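Local coordinates for protein ebony (Drosophila melanogaster, PDB 6DYN) that probably joins beta-alanine to amines such as histamine as a nonribosomal peptide synthetase, with this chain, the C-terminal domain, holding histamine, at residues 23-28 / 122-127; 29-34 / 162-167; 58-63 / 152-157; 183-188 / 195-200. All coordinates share one frame; numbering follows the deposited sequence.

Contact 1: 23-28 / 122-127. With HSM (histamine), chain B.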
# COMPACT_ATOMS: atom_id res chain seq x y z
N ALA A 23 3.62 -4.21 -12.08
CA ALA A 23 3.53 -3.13 -13.05
C ALA A 23 3.34 -1.78 -12.37
O ALA A 23 3.81 -0.76 -12.88
CB ALA A 23 2.39 -3.41 -14.02
N SER A 24 2.64 -1.75 -11.24
CA SER A 24 2.36 -0.49 -10.57
C SER A 24 3.53 0.02 -9.75
O SER A 24 3.63 1.23 -9.50
CB SER A 24 1.13 -0.64 -9.67
OG SER A 24 1.08 0.38 -8.70
N PHE A 25 4.44 -0.86 -9.33
CA PHE A 25 5.53 -0.45 -8.46
C PHE A 25 6.89 -0.46 -9.13
O PHE A 25 7.68 0.47 -8.93
CB PHE A 25 5.57 -1.33 -7.21
CG PHE A 25 4.57 -0.94 -6.16
CD1 PHE A 25 3.22 -1.20 -6.34
CD2 PHE A 25 4.98 -0.30 -4.99
CE1 PHE A 25 2.28 -0.84 -5.38
CE2 PHE A 25 4.05 0.07 -4.02
CZ PHE A 25 2.70 -0.20 -4.21
N TYR A 26 7.20 -1.49 -9.93
CA TYR A 26 8.55 -1.63 -10.46
C TYR A 26 8.89 -0.45 -11.37
O TYR A 26 8.18 -0.18 -12.34
CB TYR A 26 8.69 -2.94 -11.23
CG TYR A 26 10.00 -3.02 -11.99
CD1 TYR A 26 11.18 -3.35 -11.34
CD2 TYR A 26 10.06 -2.72 -13.35
CE1 TYR A 26 12.39 -3.41 -12.02
CE2 TYR A 26 11.26 -2.77 -14.04
CZ TYR A 26 12.42 -3.12 -13.37
OH TYR A 26 13.62 -3.17 -14.06
N ASN A 27 9.98 0.24 -11.04
CA ASN A 27 10.48 1.42 -11.75
C ASN A 27 9.52 2.61 -11.68
O ASN A 27 9.71 3.59 -12.40
CB ASN A 27 10.80 1.11 -13.22
CG ASN A 27 12.28 0.87 -13.44
OD1 ASN A 27 12.93 0.16 -12.67
ND2 ASN A 27 12.83 1.48 -14.48
N LYS A 28 8.48 2.53 -10.85
CA LYS A 28 7.60 3.65 -10.60
C LYS A 28 7.63 4.12 -9.16
O LYS A 28 7.54 5.32 -8.91
CB LYS A 28 6.16 3.30 -10.98
CG LYS A 28 5.93 3.14 -12.48
CD LYS A 28 5.66 1.69 -12.81
CE LYS A 28 6.24 1.24 -14.16
NZ LYS A 28 6.24 -0.27 -14.26
N SER A 122 -3.65 -0.32 5.25
CA SER A 122 -3.65 -0.31 3.79
C SER A 122 -2.20 -0.49 3.35
O SER A 122 -1.40 0.45 3.40
CB SER A 122 -4.26 0.97 3.24
OG SER A 122 -4.30 0.92 1.82
N PHE A 123 -1.86 -1.70 2.94
CA PHE A 123 -0.54 -2.26 2.71
C PHE A 123 -0.04 -1.96 1.29
O PHE A 123 1.06 -1.43 1.10
CB PHE A 123 -0.64 -3.77 3.03
CG PHE A 123 0.58 -4.58 2.72
CD1 PHE A 123 1.61 -4.70 3.66
CD2 PHE A 123 0.65 -5.33 1.56
CE1 PHE A 123 2.73 -5.49 3.40
CE2 PHE A 123 1.76 -6.12 1.29
CZ PHE A 123 2.81 -6.20 2.21
N MET A 124 -0.86 -2.24 0.29
CA MET A 124 -0.52 -1.91 -1.08
C MET A 124 -1.80 -1.64 -1.84
O MET A 124 -2.86 -2.20 -1.52
CB MET A 124 0.29 -3.02 -1.78
CG MET A 124 1.81 -2.74 -1.78
SD MET A 124 2.85 -3.89 -2.74
CE MET A 124 2.75 -5.39 -1.78
N MET A 125 -1.72 -0.73 -2.81
CA MET A 125 -2.75 -0.48 -3.79
C MET A 125 -2.10 -0.40 -5.16
O MET A 125 -0.92 -0.08 -5.29
CB MET A 125 -3.50 0.80 -3.53
CG MET A 125 -4.87 0.63 -2.97
SD MET A 125 -5.70 2.22 -2.83
CE MET A 125 -6.67 1.93 -1.36
N GLY A 126 -2.88 -0.69 -6.19
CA GLY A 126 -2.37 -0.61 -7.54
C GLY A 126 -3.50 -0.68 -8.53
O GLY A 126 -4.60 -1.17 -8.24
N THR A 127 -3.20 -0.21 -9.73
CA THR A 127 -4.13 -0.23 -10.85
C THR A 127 -3.40 -0.75 -12.07
O THR A 127 -2.18 -0.59 -12.19
CB THR A 127 -4.66 1.17 -11.12
OG1 THR A 127 -3.54 2.02 -11.37
CG2 THR A 127 -5.41 1.70 -9.92
N HSM B . 2.22 1.94 1.37
CA HSM B . 3.65 2.22 1.50
CB HSM B . 4.19 2.76 0.17
CG HSM B . 5.19 1.76 -0.44
ND1 HSM B . 5.12 0.44 -0.36
CD2 HSM B . 6.30 2.07 -1.19
CE1 HSM B . 6.17 -0.07 -1.02
NE2 HSM B . 6.89 0.94 -1.53
O HOH W 1 -1.35 2.44 -9.18
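Phe-25, at the end of helix 14-25, presses its ring against Met-124 of strand 119-127. With chi1 at -98° and an extended chi2, Met-124 puts SD over one ring face, toward the rim, 4.2 Å from the centroid of the Phe-25 ring: a Met-aromatic contact. Met-124 CG lies 3.6 Å from Phe-25 CZ. At the ring edge, Phe-25 CE1 comes within 3.3 Å of the carbonyl oxygen Met-125 O. Histamine lies beside the same ring, its CE1 3.7 Å from Phe-25 CE2, so Phe-25 forms part of the wall of the amine pocket. One helical residue earlier, Ser-24 rests on the bare backbone of Gly-126, with OG 3.8 Å from Gly-126 CA. A water 3.2 Å from Ser-24 OG links this hydroxyl to Thr-127 OG1, which also bonds Asn-136. Phe-123 and Met-124 together face Leu-77 in a classic beta bulge, a feature also known from the corresponding strand of GNAT-like folds. The ring is thus met by dispersion from a polarisable sulfur and by a weak approach of its C-H rim to a carbonyl, with one water as the polar link.

Contact 2: 29-34 / 162-167; sequences ADLEQW and TNTSPL. With CA (calcium ion), chain C; HSM (histamine), chain B.
Asp-30 carries its CG beside the backbone N and opposite the carbonyl carbon (chi1 -57°), a torsion that lays the side chain against the chain at Thr-164 and Ser-165. Thr-164, with chi1 at 52°, turns OG1 to the ligand, while CG2 meets both Leu-31 CD1 and histamine CB. Asp-30 CB packs 3.3 Å from Thr-164 O, while the carboxylate reaches over Ser-165, OD1 lying 3.2 Å from Ser-165 CB. A water sits between Asp-30 OD2 and Thr-164 O. Ser-165 is the N-cap residue of helix 166-174, its OG bonded to Thr-168. Leu-31 CD1 meets Thr-164 CG2 at 3.8 Å, the two side chains crossing at about a right angle, and Thr-164 OG1 lies 3.3 Å from histamine CB. The ligand is gripped at both ends. Its imidazole NE2 donates to Glu-32 OE2 at 3.0 Å and more weakly to OE1, the bent glutamate chain bringing the carboxylate inward; Tyr-44 adds a weak bond to OE2. At the other end the amine N gives a weak bond to Thr-162 O and a better one to a water. That water, 2.8 Å from the calcium ion, is a ligand of the metal, as is Asn-163 OD1 at 2.4 Å. Loop and strand end thus close over an amine-binding pocket in a domain with the sheet topology of GNAT acetyltransferases, consistent with selection of the amine substrate.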
# COMPACT_ATOMS: atom_id res chain seq x y z
N ALA A 29 7.81 3.19 -8.21
CA ALA A 29 7.71 3.49 -6.79
C ALA A 29 8.72 4.56 -6.37
O ALA A 29 9.89 4.54 -6.75
CB ALA A 29 7.90 2.21 -5.98
N ASP A 30 8.24 5.50 -5.55
CA ASP A 30 9.02 6.70 -5.27
C ASP A 30 10.20 6.43 -4.34
O ASP A 30 11.18 7.19 -4.36
CB ASP A 30 8.10 7.77 -4.68
CG ASP A 30 6.92 8.10 -5.61
OD1 ASP A 30 6.03 7.22 -5.78
OD2 ASP A 30 6.87 9.23 -6.15
N LEU A 31 10.15 5.39 -3.51
CA LEU A 31 11.27 5.10 -2.62
C LEU A 31 12.29 4.19 -3.31
O LEU A 31 13.49 4.47 -3.27
CB LEU A 31 10.78 4.44 -1.33
CG LEU A 31 9.88 5.27 -0.42
CD1 LEU A 31 9.36 4.42 0.71
CD2 LEU A 31 10.66 6.45 0.14
N GLU A 32 11.81 3.14 -3.97
CA GLU A 32 12.69 2.15 -4.58
C GLU A 32 13.56 2.73 -5.68
O GLU A 32 14.61 2.15 -5.98
CB GLU A 32 11.86 0.99 -5.13
CG GLU A 32 11.20 0.16 -4.05
CD GLU A 32 9.82 0.67 -3.63
OE1 GLU A 32 9.64 1.90 -3.45
OE2 GLU A 32 8.91 -0.18 -3.47
N GLN A 33 13.16 3.85 -6.28
CA GLN A 33 13.94 4.42 -7.37
C GLN A 33 15.31 4.87 -6.90
O GLN A 33 16.21 5.04 -7.73
CB GLN A 33 13.20 5.61 -7.98
CG GLN A 33 13.16 6.84 -7.06
CD GLN A 33 12.37 7.99 -7.66
OE1 GLN A 33 12.66 8.46 -8.76
NE2 GLN A 33 11.34 8.43 -6.95
N TRP A 34 15.48 5.07 -5.60
CA TRP A 34 16.73 5.56 -5.03
C TRP A 34 17.65 4.44 -4.58
O TRP A 34 18.79 4.71 -4.21
CB TRP A 34 16.42 6.51 -3.87
CG TRP A 34 15.51 7.63 -4.27
CD1 TRP A 34 14.23 7.85 -3.85
CD2 TRP A 34 15.81 8.66 -5.21
NE1 TRP A 34 13.72 8.97 -4.47
CE2 TRP A 34 14.68 9.49 -5.30
CE3 TRP A 34 16.95 8.98 -5.97
CZ2 TRP A 34 14.64 10.61 -6.12
CZ3 TRP A 34 16.91 10.09 -6.79
CH2 TRP A 34 15.76 10.89 -6.86
N THR A 162 0.93 4.56 4.99
CA THR A 162 1.99 5.50 4.69
C THR A 162 1.96 5.78 3.19
O THR A 162 2.16 4.87 2.38
CB THR A 162 3.37 4.98 5.11
OG1 THR A 162 3.32 4.69 6.51
CG2 THR A 162 4.43 6.04 4.94
N ASN A 163 1.69 7.02 2.82
CA ASN A 163 1.56 7.41 1.42
C ASN A 163 2.86 8.04 0.96
O ASN A 163 3.35 9.00 1.57
CB ASN A 163 0.37 8.34 1.25
CG ASN A 163 -0.94 7.57 1.26
OD1 ASN A 163 -1.08 6.59 0.55
ND2 ASN A 163 -1.87 7.97 2.11
N THR A 164 3.44 7.47 -0.11
CA THR A 164 4.79 7.83 -0.54
C THR A 164 4.83 8.50 -1.91
O THR A 164 5.92 8.84 -2.39
CB THR A 164 5.68 6.58 -0.56
OG1 THR A 164 5.04 5.57 -1.31
CG2 THR A 164 5.93 6.07 0.87
N SER A 165 3.70 8.70 -2.56
CA SER A 165 3.71 9.45 -3.79
C SER A 165 2.80 10.66 -3.66
O SER A 165 1.87 10.67 -2.84
CB SER A 165 3.24 8.60 -4.98
OG SER A 165 1.83 8.42 -4.94
N PRO A 166 3.05 11.71 -4.44
CA PRO A 166 2.21 12.90 -4.32
C PRO A 166 0.73 12.62 -4.57
O PRO A 166 -0.12 13.16 -3.84
CB PRO A 166 2.81 13.84 -5.38
CG PRO A 166 4.23 13.41 -5.48
CD PRO A 166 4.19 11.92 -5.34
N LEU A 167 0.39 11.75 -5.53
CA LEU A 167 -1.01 11.48 -5.83
C LEU A 167 -1.70 10.80 -4.66
O LEU A 167 -2.82 11.16 -4.31
CB LEU A 167 -1.14 10.60 -7.09
CG LEU A 167 -2.53 10.08 -7.49
CD1 LEU A 167 -3.55 11.19 -7.68
CD2 LEU A 167 -2.43 9.28 -8.80
CA CA C . -2.39 4.56 0.38
N HSM B . 2.22 1.94 1.37
CA HSM B . 3.65 2.22 1.50
CB HSM B . 4.19 2.76 0.17
CG HSM B . 5.19 1.76 -0.44
ND1 HSM B . 5.12 0.44 -0.36
CD2 HSM B . 6.30 2.07 -1.19
CE1 HSM B . 6.17 -0.07 -1.02
NE2 HSM B . 6.89 0.94 -1.53
O HOH W 2 6.92 11.06 -3.76
O HOH W 3 0.24 3.72 0.01

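Contact 3: 58-63 / 152-157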
# COMPACT_ATOMS: atom_id res chain seq x y z
N ARG A 58 -7.13 -13.80 5.49
CA ARG A 58 -7.58 -12.73 6.37
C ARG A 58 -8.83 -12.01 5.87
O ARG A 58 -9.55 -11.41 6.67
CB ARG A 58 -6.43 -11.74 6.59
CG ARG A 58 -5.20 -12.37 7.23
CD ARG A 58 -5.52 -12.93 8.60
NE ARG A 58 -4.30 -13.31 9.30
CZ ARG A 58 -4.25 -14.18 10.31
NH1 ARG A 58 -5.35 -14.77 10.76
NH2 ARG A 58 -3.08 -14.46 10.89
N ASP A 59 -9.10 -12.07 4.57
CA ASP A 59 -10.35 -11.56 3.99
C ASP A 59 -10.54 -10.07 4.23
O ASP A 59 -11.62 -9.61 4.60
CB ASP A 59 -11.55 -12.35 4.51
CG ASP A 59 -12.78 -12.18 3.63
OD1 ASP A 59 -12.64 -12.03 2.40
OD2 ASP A 59 -13.89 -12.16 4.19
N LEU A 60 -9.47 -9.29 4.04
CA LEU A 60 -9.53 -7.84 4.15
C LEU A 60 -9.17 -7.16 2.84
O LEU A 60 -9.16 -5.93 2.78
CB LEU A 60 -8.59 -7.34 5.25
CG LEU A 60 -8.90 -7.83 6.66
CD1 LEU A 60 -7.78 -7.44 7.64
CD2 LEU A 60 -10.26 -7.28 7.12
N SER A 61 -8.88 -7.92 1.80
CA SER A 61 -8.38 -7.40 0.55
C SER A 61 -9.38 -7.69 -0.55
O SER A 61 -10.28 -8.51 -0.39
CB SER A 61 -7.01 -7.99 0.22
OG SER A 61 -6.10 -7.67 1.24
N PHE A 62 -9.21 -7.00 -1.68
CA PHE A 62 -10.18 -7.12 -2.76
C PHE A 62 -9.53 -6.70 -4.07
O PHE A 62 -8.47 -6.06 -4.09
CB PHE A 62 -11.45 -6.30 -2.46
CG PHE A 62 -11.21 -4.80 -2.30
CD1 PHE A 62 -11.07 -3.98 -3.43
CD2 PHE A 62 -11.16 -4.22 -1.04
CE1 PHE A 62 -10.86 -2.59 -3.29
CE2 PHE A 62 -10.96 -2.84 -0.90
CZ PHE A 62 -10.82 -2.03 -2.03
N VAL A 63 -10.17 -7.10 -5.17
CA VAL A 63 -9.82 -6.66 -6.51
C VAL A 63 -10.97 -5.82 -7.05
O VAL A 63 -12.10 -5.86 -6.55
CB VAL A 63 -9.52 -7.85 -7.45
CG1 VAL A 63 -8.24 -8.53 -7.03
CG2 VAL A 63 -10.67 -8.85 -7.44
N ARG A 152 -15.40 -0.33 7.90
CA ARG A 152 -16.63 -0.24 8.71
C ARG A 152 -17.26 -1.61 8.89
O ARG A 152 -17.62 -2.00 10.01
CB ARG A 152 -17.65 0.70 8.06
CG ARG A 152 -17.20 2.11 7.76
CD ARG A 152 -18.39 3.01 7.38
NE ARG A 152 -19.30 2.41 6.38
CZ ARG A 152 -19.30 2.69 5.08
NH1 ARG A 152 -18.44 3.57 4.57
NH2 ARG A 152 -20.17 2.10 4.26
N GLU A 153 -17.44 -2.34 7.79
CA GLU A 153 -18.13 -3.62 7.84
C GLU A 153 -17.36 -4.62 8.70
O GLU A 153 -17.96 -5.44 9.40
CB GLU A 153 -18.31 -4.15 6.42
CG GLU A 153 -18.67 -5.62 6.35
CD GLU A 153 -18.29 -6.21 5.01
OE1 GLU A 153 -17.48 -7.17 4.98
OE2 GLU A 153 -18.78 -5.68 3.99
N LYS A 154 -16.04 -4.56 8.66
CA LYS A 154 -15.23 -5.48 9.44
C LYS A 154 -14.98 -4.98 10.84
O LYS A 154 -14.26 -5.64 11.60
CB LYS A 154 -13.90 -5.73 8.72
CG LYS A 154 -14.08 -6.50 7.43
CD LYS A 154 -13.90 -7.98 7.69
CE LYS A 154 -14.13 -8.80 6.44
NZ LYS A 154 -13.85 -10.23 6.74
N GLN A 155 -15.53 -3.81 11.20
CA GLN A 155 -15.50 -3.28 12.56
C GLN A 155 -14.09 -2.84 12.97
O GLN A 155 -13.67 -3.01 14.12
CB GLN A 155 -16.07 -4.29 13.57
CG GLN A 155 -17.54 -4.66 13.30
CD GLN A 155 -18.18 -5.42 14.46
OE1 GLN A 155 -17.50 -5.82 15.41
NE2 GLN A 155 -19.49 -5.60 14.39
N PHE A 156 -13.35 -2.26 12.03
CA PHE A 156 -12.09 -1.64 12.40
C PHE A 156 -12.35 -0.23 12.89
O PHE A 156 -13.41 0.36 12.65
CB PHE A 156 -11.11 -1.65 11.24
CG PHE A 156 -10.45 -2.98 11.05
CD1 PHE A 156 -11.10 -4.00 10.36
CD2 PHE A 156 -9.19 -3.22 11.58
CE1 PHE A 156 -10.50 -5.24 10.20
CE2 PHE A 156 -8.60 -4.46 11.41
CZ PHE A 156 -9.25 -5.48 10.73
N ALA A 157 -11.38 0.30 13.65
CA ALA A 157 -11.51 1.66 14.16
C ALA A 157 -11.06 2.69 13.14
O ALA A 157 -11.60 3.80 13.11
CB ALA A 157 -10.70 1.83 15.45
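Lys-154, near the C-terminal end of helix 133-153, reaches across to the turn that leads from helix 41-58 into strand 62-66. Its CB lies at the edge of the Phe-156 ring, in the ring plane. From there the chain bends sharply at chi2 (-94°) and then runs straight, so that its methylene groups pass along Leu-60: Lys-154 CG is 3.9 Å and Lys-154 CD 3.8 Å from Leu-60 CD2. CE leaves the leucine and comes up to the backbone carbonyl Asp-59 O. At the tip, NZ gives a weak hydrogen bond to Asp-59 O and a salt bridge to the carboxylate, with Lys-154 NZ 3.2 Å from Asp-59 OD2. The ammonium meets that oxygen from above the carboxylate plane, 44° out of it, and the two side chains cross at about a right angle. Next to the aliphatic stem, Leu-60 and Phe-156 approach from opposite directions, Leu-60 CD2 lying 3.7 Å from Phe-156 CE1 and Leu-60 CD1 3.9 Å from Phe-156 CZ. Both backbones turn here. Asp-59 has positive phi as the chain leaves its helix, and Gln-155, also with positive phi, closes helix 133-153 in a Schellman motif. The neighbouring carbonyls are held as well, Lys-154 O by Asn-117 and Leu-60 O by Asn-78. One lysine therefore does two jobs, its aliphatic stem extending the leucine-phenylalanine cluster and its ammonium serving two acceptors of one residue, through bonds whose length suggests modest strength.

Contact 4: 183-188 / 195-200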
# COMPACT_ATOMS: atom_id res chain seq x y z
N PHE A 183 7.44 12.82 6.92
CA PHE A 183 8.88 12.62 7.08
C PHE A 183 9.60 12.86 5.76
O PHE A 183 9.15 12.42 4.71
CB PHE A 183 9.18 11.22 7.62
CG PHE A 183 10.59 11.06 8.12
CD1 PHE A 183 10.92 11.41 9.43
CD2 PHE A 183 11.59 10.61 7.29
CE1 PHE A 183 12.23 11.28 9.88
CE2 PHE A 183 12.90 10.50 7.74
CZ PHE A 183 13.21 10.84 9.03
N GLN A 184 10.71 13.58 5.84
CA GLN A 184 11.57 13.85 4.69
C GLN A 184 12.42 12.62 4.40
O GLN A 184 13.36 12.33 5.14
CB GLN A 184 12.44 15.07 4.97
CG GLN A 184 13.20 15.61 3.77
CD GLN A 184 13.79 16.98 4.06
OE1 GLN A 184 13.10 17.87 4.52
NE2 GLN A 184 15.08 17.13 3.82
N VAL A 185 12.11 11.91 3.31
CA VAL A 185 12.69 10.58 3.11
C VAL A 185 14.21 10.64 2.97
O VAL A 185 14.89 9.69 3.35
CB VAL A 185 12.04 9.87 1.92
CG1 VAL A 185 10.51 10.06 1.93
CG2 VAL A 185 12.65 10.33 0.61
N ASN A 186 14.77 11.75 2.47
CA ASN A 186 16.23 11.75 2.38
C ASN A 186 16.93 11.93 3.73
O ASN A 186 18.16 11.95 3.76
CB ASN A 186 16.75 12.81 1.39
CG ASN A 186 16.47 14.25 1.81
OD1 ASN A 186 16.41 14.58 3.00
ND2 ASN A 186 16.32 15.13 0.82
N GLU A 187 16.21 12.08 4.84
CA GLU A 187 16.85 12.11 6.14
C GLU A 187 16.90 10.74 6.82
O GLU A 187 17.49 10.63 7.90
CB GLU A 187 16.15 13.10 7.07
CG GLU A 187 16.05 14.53 6.51
CD GLU A 187 17.26 15.39 6.84
OE1 GLU A 187 17.12 16.64 6.85
OE2 GLU A 187 18.35 14.82 7.09
N TYR A 188 16.31 9.70 6.24
CA TYR A 188 16.31 8.41 6.93
C TYR A 188 17.70 7.79 6.90
O TYR A 188 18.33 7.71 5.84
CB TYR A 188 15.31 7.45 6.29
CG TYR A 188 15.39 6.10 6.95
CD1 TYR A 188 15.14 5.96 8.31
CD2 TYR A 188 15.74 4.96 6.22
CE1 TYR A 188 15.22 4.71 8.93
CE2 TYR A 188 15.83 3.71 6.84
CZ TYR A 188 15.56 3.60 8.20
OH TYR A 188 15.64 2.38 8.83
N ARG A 195 22.38 6.82 4.05
CA ARG A 195 21.04 7.33 3.77
C ARG A 195 20.57 6.73 2.45
O ARG A 195 20.91 7.26 1.37
CB ARG A 195 21.03 8.86 3.70
CG ARG A 195 21.59 9.52 4.96
CD ARG A 195 21.77 11.04 4.80
NE ARG A 195 20.82 11.74 5.67
CZ ARG A 195 20.98 11.91 6.98
NH1 ARG A 195 22.08 11.46 7.58
NH2 ARG A 195 20.05 12.54 7.70
N PRO A 196 19.80 5.65 2.47
CA PRO A 196 19.43 4.98 1.20
C PRO A 196 18.63 5.86 0.24
O PRO A 196 18.77 5.69 -0.98
CB PRO A 196 18.60 3.77 1.67
CG PRO A 196 18.17 4.09 3.06
CD PRO A 196 19.27 4.95 3.65
N PHE A 197 17.82 6.79 0.75
CA PHE A 197 17.09 7.75 -0.08
C PHE A 197 17.73 9.13 -0.04
O PHE A 197 17.04 10.14 -0.22
CB PHE A 197 15.63 7.84 0.35
CG PHE A 197 15.05 6.54 0.82
CD1 PHE A 197 14.84 5.50 -0.08
CD2 PHE A 197 14.74 6.34 2.17
CE1 PHE A 197 14.33 4.28 0.34
CE2 PHE A 197 14.23 5.12 2.61
CZ PHE A 197 14.03 4.09 1.69
N GLY A 198 19.05 9.21 0.20
CA GLY A 198 19.68 10.50 0.43
C GLY A 198 19.75 11.36 -0.81
O GLY A 198 19.78 12.59 -0.72
N ASP A 199 19.74 10.73 -1.99
CA ASP A 199 19.71 11.48 -3.24
C ASP A 199 18.35 12.09 -3.56
O ASP A 199 18.27 12.97 -4.42
CB ASP A 199 20.14 10.57 -4.40
CG ASP A 199 21.61 10.15 -4.31
OD1 ASP A 199 22.45 10.94 -3.82
OD2 ASP A 199 21.92 9.02 -4.75
N ALA A 200 17.27 11.65 -2.91
CA ALA A 200 15.94 12.16 -3.23
C ALA A 200 15.85 13.66 -2.90
O ALA A 200 16.51 14.14 -1.97
CB ALA A 200 14.87 11.39 -2.47
O HOH W 4 17.30 8.01 3.32
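Asn-186 and Arg-195 carry the polar side of this contact, where a 3-10 turn, 185-187, closes the edge strand 178-184 of the GNAT-like sheet against two overlapping type I beta turns, 195-198 and 197-200. Among the hydrogen bonds, the straightest runs from Asn-186 ND2 to Ala-200 O, 3.0 Å long at 177° and in the plane of the amide; the donor stands above the carbonyl plane. The same ND2 also bonds Asp-202, and Asn-186 OD1 receives the amide of Gln-184, so both ends of the asparagine amide are held and its rotation is fixed. Arg-195, bent at chi3, hooks back over the turn. Its NE bonds Asn-186 O, lying in the carbonyl plane, and Arg-195 NH2 forms a salt bridge with Glu-187 OE2, 2.9 Å away. Those two side chains run side by side in the same direction, yet their flat ends are turned 72° against each other. A water donates to Val-185 O and Tyr-188 O and accepts from Phe-197 N, tying three backbone groups together. The apolar contacts are those of Val-185 CG2 with Phe-197 CB and Ala-200 CB, both at 3.9 Å, and of Tyr-188 CD2, which lies 3.9 Å from Phe-197 CE2, with Pro-196 close by. Phe-99 of helix 93-111 meets the rings of both Tyr-188 and Phe-197. Finally, C-H groups lean on carbonyls, Asn-186 CA lying 3.2 Å from Phe-197 O.

In the fold
Contacts 1 and 2 meet at the ligand: their centres are about 10 Å apart, both touch histamine, and Phe-25 CD2 lies 4.2 Å from Glu-32 OE2. They bring consecutive parts of the chain, 23-28 and 29-34, onto the neighbouring strands 119-127 and 158-163. Contact 4 forms a second layer behind the loop of contact 2, centres about 11 Å apart, with Trp-34 NE1 3.3 Å from Ala-200 CB; the Phe-197 side chain is about 8 Å from histamine. Contact 3 lies on the other side of the domain, its centre about 33 Å from that of contact 4 and about 25 Å from that of contact 2, remote from the pocket yet reaching the same sheet.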